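Local coordinates for protein uracil-dna glycosylase (Deinococcus radiodurans, PDB 4UQM) that belongs to the uracil-DNA glycosylase superfamily, an alpha/beta fold built round a central four-stranded parallel sheet, and is modelled here with bound nucleic acid, at residues 136-148 with 158-170. The protein carries 1 engineered substitution. Residues are numbered along the deposited sequence; the frame is centred on the assembly and turned at random.
Sequences QGVLLLNAVLTVR and KGWEHFTDAVIKA
Leu145 covers one face of the Trp160 indole. Its CB makes a CH-pi contact 3.6 Å from the centroid of the six-membered ring of Trp160, almost on the ring normal. Leu145 CD1 reaches the far rim at Trp160 CZ3, 3.7 Å away.

Two hydrogen bonds join the segments. Trp160 NE1 donates to Thr146 OG1 at 2.8 Å. The bond is bent to 153° at the hydrogen, and the oxygen lies out of the indole plane. The indole is thus held by its N-H and by one face. Thr164 OG1 donates to Ala143 O at 2.7 Å, tilted 20° from the carbonyl plane. Both hydroxyls have a second hydrogen-bond partner, His155 ND1 for Thr146 and Lys190 NZ for Thr164.

Farther along the helix, Val167 CG1 touches Leu141 CD2 at 3.7 Å and lies 4.2 Å from Leu139 CD2.

The helix runs roughly antiparallel to strand 138-142, an outermost strand of the parallel sheet. It leads on to strand 179-183, with 77-81 between the two, so this is the strand-helix packing of a beta-alpha-beta crossover. Trp27 of helix 25-35 touches Leu139 and Val167; Leu47 of helix 38-53 packs on Thr146 and Trp160.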
ATOM      1  N   GLN A 136      -9.177   3.629  -9.012  1.00 17.47           N
ATOM      2  CA  GLN A 136     -10.279   4.336  -8.315  1.00 19.07           C
ATOM      3  C   GLN A 136      -9.826   5.186  -7.167  1.00 20.30           C
ATOM      4  O   GLN A 136     -10.648   5.641  -6.411  1.00 23.74           O
ATOM      5  CB  GLN A 136     -11.262   3.323  -7.782  1.00 19.89           C
ATOM      6  CG  GLN A 136     -12.006   2.534  -8.811  1.00 20.75           C
ATOM      7  CD  GLN A 136     -12.887   1.558  -8.016  1.00 21.48           C
ATOM      8  OE1 GLN A 136     -13.847   2.028  -7.378  1.00 21.63           O
ATOM      9  NE2 GLN A 136     -12.608   0.265  -8.040  1.00 19.70           N
ATOM     10  N   GLY A 137      -8.531   5.386  -6.946  1.00 17.22           N
ATOM     11  CA  GLY A 137      -8.090   6.237  -5.845  1.00 17.98           C
ATOM     12  C   GLY A 137      -7.669   5.479  -4.626  1.00 17.37           C
ATOM     13  O   GLY A 137      -7.491   6.130  -3.593  1.00 17.46           O
ATOM     14  N   VAL A 138      -7.434   4.183  -4.732  1.00 16.04           N
ATOM     15  CA  VAL A 138      -6.946   3.394  -3.593  1.00 15.54           C
ATOM     16  C   VAL A 138      -5.438   3.231  -3.725  1.00 15.39           C
ATOM     17  O   VAL A 138      -4.960   2.525  -4.629  1.00 16.00           O
ATOM     18  CB  VAL A 138      -7.598   2.016  -3.549  1.00 15.60           C
ATOM     19  CG1 VAL A 138      -7.096   1.240  -2.321  1.00 15.78           C
ATOM     20  CG2 VAL A 138      -9.136   2.130  -3.498  1.00 17.08           C
ATOM     21  N   LEU A 139      -4.681   3.907  -2.859  1.00 15.39           N
ATOM     22  CA  LEU A 139      -3.245   3.844  -2.874  1.00 15.11           C
ATOM     23  C   LEU A 139      -2.830   2.594  -2.107  1.00 14.69           C
ATOM     24  O   LEU A 139      -3.088   2.492  -0.917  1.00 15.26           O
ATOM     25  CB  LEU A 139      -2.658   5.116  -2.253  1.00 17.05           C
ATOM     26  CG  LEU A 139      -1.136   5.223  -2.233  1.00 16.86           C
ATOM     27  CD1 LEU A 139      -0.549   5.378  -3.616  1.00 17.06           C
ATOM     28  CD2 LEU A 139      -0.746   6.481  -1.453  1.00 19.10           C
ATOM     29  N   LEU A 140      -2.190   1.674  -2.813  1.00 14.69           N
ATOM     30  CA  LEU A 140      -1.815   0.382  -2.251  1.00 14.44           C
ATOM     31  C   LEU A 140      -0.359   0.383  -1.794  1.00 14.45           C
ATOM     32  O   LEU A 140       0.548   0.000  -2.526  1.00 13.91           O
ATOM     33  CB  LEU A 140      -2.132  -0.710  -3.289  1.00 15.43           C
ATOM     34  CG  LEU A 140      -3.629  -0.874  -3.614  1.00 16.63           C
ATOM     35  CD1 LEU A 140      -3.774  -1.704  -4.863  1.00 17.68           C
ATOM     36  CD2 LEU A 140      -4.272  -1.582  -2.465  1.00 17.89           C
ATOM     37  N   LEU A 141      -0.166   0.830  -0.577  1.00 14.67           N
ATOM     38  CA  LEU A 141       1.164   1.115  -0.016  1.00 14.29           C
ATOM     39  C   LEU A 141       1.571   0.024   0.975  1.00 14.20           C
ATOM     40  O   LEU A 141       0.751  -0.666   1.527  1.00 14.37           O
ATOM     41  CB  LEU A 141       1.174   2.493   0.655  1.00 16.05           C
ATOM     42  CG  LEU A 141       2.473   3.301   0.756  1.00 17.47           C
ATOM     43  CD1 LEU A 141       3.059   3.561  -0.636  1.00 19.02           C
ATOM     44  CD2 LEU A 141       2.258   4.608   1.537  1.00 19.47           C
ATOM     45  N   ASN A 142       2.877  -0.070   1.209  1.00 14.29           N
ATOM     46  CA  ASN A 142       3.421  -0.782   2.390  1.00 13.84           C
ATOM     47  C   ASN A 142       4.331   0.164   3.147  1.00 14.33           C
ATOM     48  O   ASN A 142       4.873   1.106   2.553  1.00 15.08           O
ATOM     49  CB  ASN A 142       4.249  -1.984   1.921  1.00 14.94           C
ATOM     50  CG  ASN A 142       3.413  -3.186   1.500  1.00 14.55           C
ATOM     51  OD1 ASN A 142       2.553  -3.638   2.242  1.00 15.39           O
ATOM     52  ND2 ASN A 142       3.728  -3.778   0.326  1.00 15.24           N
ATOM     53  N   ALA A 143       4.489  -0.087   4.453  1.00 14.76           N
ATOM     54  CA  ALA A 143       5.344   0.739   5.245  1.00 15.28           C
ATOM     55  C   ALA A 143       6.798   0.734   4.782  1.00 15.54           C
ATOM     56  O   ALA A 143       7.515   1.763   4.942  1.00 15.99           O
ATOM     57  CB  ALA A 143       5.242   0.362   6.717  1.00 15.82           C
ATOM     58  N   VAL A 144       7.222  -0.432   4.305  1.00 14.94           N
ATOM     59  CA  VAL A 144       8.563  -0.674   3.790  1.00 14.78           C
ATOM     60  C   VAL A 144       8.358  -1.151   2.372  1.00 14.03           C
ATOM     61  O   VAL A 144       7.462  -1.979   2.122  1.00 13.37           O
ATOM     62  CB  VAL A 144       9.286  -1.735   4.692  1.00 16.84           C
ATOM     63  CG1 VAL A 144      10.463  -2.416   4.027  1.00 19.39           C
ATOM     64  CG2 VAL A 144       9.630  -1.097   6.037  1.00 17.01           C
ATOM     65  N   LEU A 145       9.168  -0.651   1.407  1.00 14.08           N
ATOM     66  CA  LEU A 145       8.868  -0.871  -0.013  1.00 14.14           C
ATOM     67  C   LEU A 145       9.737  -1.865  -0.741  1.00 14.31           C
ATOM     68  O   LEU A 145       9.553  -2.121  -1.956  1.00 14.28           O
ATOM     69  CB  LEU A 145       8.859   0.478  -0.741  1.00 14.51           C
ATOM     70  CG  LEU A 145       7.753   1.458  -0.278  1.00 14.69           C
ATOM     71  CD1 LEU A 145       7.822   2.670  -1.177  1.00 16.47           C
ATOM     72  CD2 LEU A 145       6.345   0.873  -0.425  1.00 17.03           C
ATOM     73  N   THR A 146      10.649  -2.513   0.007  1.00 13.74           N
ATOM     74  CA  THR A 146      11.427  -3.638  -0.554  1.00 14.34           C
ATOM     75  C   THR A 146      11.593  -4.706   0.534  1.00 14.07           C
ATOM     76  O   THR A 146      11.351  -4.445   1.730  1.00 14.24           O
ATOM     77  CB  THR A 146      12.831  -3.165  -0.999  1.00 15.00           C
ATOM     78  OG1 THR A 146      13.510  -2.503   0.071  1.00 14.74           O
ATOM     79  CG2 THR A 146      12.769  -2.249  -2.227  1.00 15.61           C
ATOM     80  N   VAL A 147      11.996  -5.896   0.123  1.00 14.22           N
ATOM     81  CA  VAL A 147      12.227  -7.013   1.036  1.00 14.66           C
ATOM     82  C   VAL A 147      13.202  -7.985   0.414  1.00 15.68           C
ATOM     83  O   VAL A 147      13.268  -8.140  -0.800  1.00 15.77           O
ATOM     84  CB  VAL A 147      10.893  -7.709   1.348  1.00 14.65           C
ATOM     85  CG1 VAL A 147      10.259  -8.338   0.107  1.00 15.39           C
ATOM     86  CG2 VAL A 147      11.046  -8.736   2.460  1.00 15.65           C
ATOM     87  N   ARG A 148      14.029  -8.594   1.239  1.00 15.88           N
ATOM     88  CA  ARG A 148      14.894  -9.693   0.787  1.00 16.82           C
ATOM     89  C   ARG A 148      14.073 -10.971   0.632  1.00 17.07           C
ATOM     90  O   ARG A 148      13.182 -11.273   1.466  1.00 18.54           O
ATOM     91  CB  ARG A 148      16.024  -9.893   1.810  1.00 19.10           C
ATOM     92  CG  ARG A 148      17.202 -10.693   1.350  1.00 22.36           C
ATOM     93  CD  ARG A 148      18.196 -10.809   2.498  1.00 21.51           C
ATOM     94  NE  ARG A 148      18.665  -9.552   3.150  1.00 22.48           N
ATOM     95  CZ  ARG A 148      19.297  -9.479   4.310  1.00 24.64           C
ATOM     96  NH1 ARG A 148      19.593 -10.558   5.010  1.00 31.72           N
ATOM     97  NH2 ARG A 148      19.671  -8.337   4.793  1.00 27.89           N
ATOM     98  N   LYS A 158      15.572   0.627   7.818  1.00 20.63           N
ATOM     99  CA  LYS A 158      16.694   0.982   6.933  0.50 21.22           C
ATOM    100  C   LYS A 158      16.488   2.295   6.199  1.00 21.66           C
ATOM    101  O   LYS A 158      17.323   2.661   5.366  1.00 23.47           O
ATOM    102  CB  LYS A 158      16.843  -0.125   5.895  0.50 21.30           C
ATOM    103  CG  LYS A 158      17.017  -1.510   6.489  0.50 21.92           C
ATOM    104  CD  LYS A 158      18.264  -1.558   7.339  0.50 23.66           C
ATOM    105  CE  LYS A 158      18.582  -2.949   7.827  0.50 23.70           C
ATOM    106  NZ  LYS A 158      19.705  -2.813   8.821  0.50 28.99           N
ATOM    107  N   GLY A 159      15.419   3.019   6.503  1.00 19.93           N
ATOM    108  CA  GLY A 159      15.126   4.283   5.893  1.00 20.86           C
ATOM    109  C   GLY A 159      13.817   4.387   5.201  1.00 18.73           C
ATOM    110  O   GLY A 159      13.320   5.496   5.003  1.00 20.91           O
ATOM    111  N   TRP A 160      13.175   3.257   4.853  1.00 18.10           N
ATOM    112  CA  TRP A 160      11.905   3.388   4.164  1.00 17.02           C
ATOM    113  C   TRP A 160      10.844   4.088   5.003  1.00 17.85           C
ATOM    114  O   TRP A 160       9.955   4.763   4.472  1.00 17.89           O
ATOM    115  CB  TRP A 160      11.327   2.015   3.746  1.00 16.25           C
ATOM    116  CG  TRP A 160      11.887   1.450   2.489  1.00 15.80           C
ATOM    117  CD1 TRP A 160      12.571   0.258   2.329  1.00 15.24           C
ATOM    118  CD2 TRP A 160      11.812   2.043   1.204  1.00 15.16           C
ATOM    119  NE1 TRP A 160      12.905   0.088   0.997  1.00 15.70           N
ATOM    120  CE2 TRP A 160      12.457   1.180   0.298  1.00 15.23           C
ATOM    121  CE3 TRP A 160      11.266   3.236   0.714  1.00 16.68           C
ATOM    122  CZ2 TRP A 160      12.573   1.497  -1.059  1.00 16.53           C
ATOM    123  CZ3 TRP A 160      11.382   3.545  -0.634  1.00 17.19           C
ATOM    124  CH2 TRP A 160      12.019   2.669  -1.496  1.00 17.10           C
ATOM    125  N   GLU A 161      10.870   3.843   6.310  1.00 17.43           N
ATOM    126  CA  GLU A 161       9.822   4.405   7.170  1.00 18.36           C
ATOM    127  C   GLU A 161       9.783   5.907   7.148  1.00 18.74           C
ATOM    128  O   GLU A 161       8.689   6.474   7.204  1.00 17.89           O
ATOM    129  CB  GLU A 161       9.980   3.913   8.613  1.00 18.35           C
ATOM    130  CG  GLU A 161       9.725   2.421   8.806  1.00 19.45           C
ATOM    131  CD  GLU A 161      10.899   1.491   8.525  1.00 18.79           C
ATOM    132  OE1 GLU A 161      11.971   1.946   8.020  1.00 19.12           O
ATOM    133  OE2 GLU A 161      10.754   0.273   8.857  1.00 18.23           O
ATOM    134  N   HIS A 162      10.930   6.566   6.976  1.00 19.37           N
ATOM    135  CA  HIS A 162      10.911   8.024   6.841  1.00 20.02           C
ATOM    136  C   HIS A 162      10.221   8.414   5.533  1.00 20.27           C
ATOM    137  O   HIS A 162       9.489   9.382   5.471  1.00 20.64           O
ATOM    138  CB  HIS A 162      12.336   8.555   6.827  1.00 22.88           C
ATOM    139  CG  HIS A 162      13.061   8.383   8.108  1.00 27.12           C
ATOM    140  ND1 HIS A 162      12.572   8.870   9.298  1.00 29.18           N
ATOM    141  CD2 HIS A 162      14.267   7.839   8.383  1.00 28.37           C
ATOM    142  CE1 HIS A 162      13.443   8.607  10.265  1.00 31.07           C
ATOM    143  NE2 HIS A 162      14.467   7.953   9.737  1.00 31.77           N
ATOM    144  N   PHE A 163      10.508   7.680   4.475  1.00 18.60           N
ATOM    145  CA  PHE A 163       9.898   7.974   3.172  1.00 18.42           C
ATOM    146  C   PHE A 163       8.385   7.715   3.203  1.00 17.63           C
ATOM    147  O   PHE A 163       7.599   8.558   2.733  1.00 18.47           O
ATOM    148  CB  PHE A 163      10.538   7.129   2.095  1.00 18.19           C
ATOM    149  CG  PHE A 163       9.935   7.364   0.730  1.00 17.97           C
ATOM    150  CD1 PHE A 163      10.264   8.507   0.016  1.00 20.13           C
ATOM    151  CD2 PHE A 163       8.966   6.496   0.223  1.00 17.98           C
ATOM    152  CE1 PHE A 163       9.645   8.763  -1.205  1.00 19.75           C
ATOM    153  CE2 PHE A 163       8.367   6.733  -0.997  1.00 17.07           C
ATOM    154  CZ  PHE A 163       8.725   7.852  -1.737  1.00 18.84           C
ATOM    155  N   THR A 164       7.962   6.588   3.758  1.00 17.36           N
ATOM    156  CA  THR A 164       6.526   6.350   3.805  1.00 16.95           C
ATOM    157  C   THR A 164       5.829   7.244   4.840  1.00 18.03           C
ATOM    158  O   THR A 164       4.659   7.575   4.654  1.00 18.25           O
ATOM    159  CB  THR A 164       6.159   4.866   3.963  1.00 15.84           C
ATOM    160  OG1 THR A 164       6.736   4.370   5.151  1.00 16.80           O
ATOM    161  CG2 THR A 164       6.624   4.093   2.767  1.00 16.14           C
ATOM    162  N   ASP A 165       6.527   7.721   5.871  1.00 18.20           N
ATOM    163  CA  ASP A 165       5.976   8.852   6.691  1.00 19.54           C
ATOM    164  C   ASP A 165       5.664  10.061   5.807  1.00 19.56           C
ATOM    165  O   ASP A 165       4.628  10.695   5.948  1.00 19.13           O
ATOM    166  CB  ASP A 165       6.973   9.327   7.775  1.00 21.12           C
ATOM    167  CG  ASP A 165       7.078   8.389   9.001  1.00 21.63           C
ATOM    168  OD1 ASP A 165       6.251   7.465   9.142  1.00 21.58           O
ATOM    169  OD2 ASP A 165       8.003   8.676   9.806  1.00 24.55           O
ATOM    170  N   ALA A 166       6.597  10.413   4.910  1.00 19.55           N
ATOM    171  CA  ALA A 166       6.402  11.566   4.038  1.00 20.29           C
ATOM    172  C   ALA A 166       5.218  11.371   3.096  1.00 20.09           C
ATOM    173  O   ALA A 166       4.456  12.329   2.842  1.00 20.12           O
ATOM    174  CB  ALA A 166       7.686  11.891   3.268  1.00 20.14           C
ATOM    175  N   VAL A 167       5.009  10.152   2.628  1.00 18.34           N
ATOM    176  CA  VAL A 167       3.846   9.863   1.777  1.00 18.81           C
ATOM    177  C   VAL A 167       2.549  10.047   2.571  1.00 19.19           C
ATOM    178  O   VAL A 167       1.636  10.744   2.130  1.00 19.10           O
ATOM    179  CB  VAL A 167       3.930   8.465   1.167  1.00 17.96           C
ATOM    180  CG1 VAL A 167       2.638   8.083   0.436  1.00 16.58           C
ATOM    181  CG2 VAL A 167       5.133   8.316   0.227  1.00 18.83           C
ATOM    182  N   ILE A 168       2.500   9.469   3.765  1.00 18.53           N
ATOM    183  CA  ILE A 168       1.362   9.624   4.701  0.50 19.38           C
ATOM    184  C   ILE A 168       1.106  11.093   4.969  1.00 18.50           C
ATOM    185  O   ILE A 168      -0.027  11.555   4.903  1.00 19.13           O
ATOM    186  CB  ILE A 168       1.661   8.938   6.053  0.50 18.83           C
ATOM    187  CG1 ILE A 168       1.617   7.406   5.928  0.50 18.54           C
ATOM    188  CG2 ILE A 168       0.722   9.446   7.166  0.50 18.33           C
ATOM    189  CD1 ILE A 168       0.216   6.840   5.833  0.50 19.32           C
ATOM    190  N   LYS A 169       2.165  11.852   5.291  1.00 19.85           N
ATOM    191  CA  LYS A 169       2.024  13.270   5.556  1.00 20.32           C
ATOM    192  C   LYS A 169       1.464  14.043   4.357  1.00 21.24           C
ATOM    193  O   LYS A 169       0.645  14.939   4.552  1.00 20.35           O
ATOM    194  CB  LYS A 169       3.352  13.896   6.026  1.00 21.57           C
ATOM    195  CG  LYS A 169       3.690  13.453   7.473  1.00 25.17           C
ATOM    196  CD  LYS A 169       5.017  14.036   7.916  1.00 30.65           C
ATOM    197  CE  LYS A 169       5.730  13.221   9.015  1.00 31.23           C
ATOM    198  NZ  LYS A 169       7.136  13.646   9.283  1.00 36.56           N
ATOM    199  N   ALA A 170       1.893  13.698   3.132  1.00 19.75           N
ATOM    200  CA  ALA A 170       1.388  14.412   1.949  1.00 21.87           C
ATOM    201  C   ALA A 170      -0.113  14.165   1.742  1.00 20.68           C
ATOM    202  O   ALA A 170      -0.884  15.082   1.392  1.00 21.79           O
ATOM    203  CB  ALA A 170       2.134  13.970   0.726  1.00 21.44           C
TER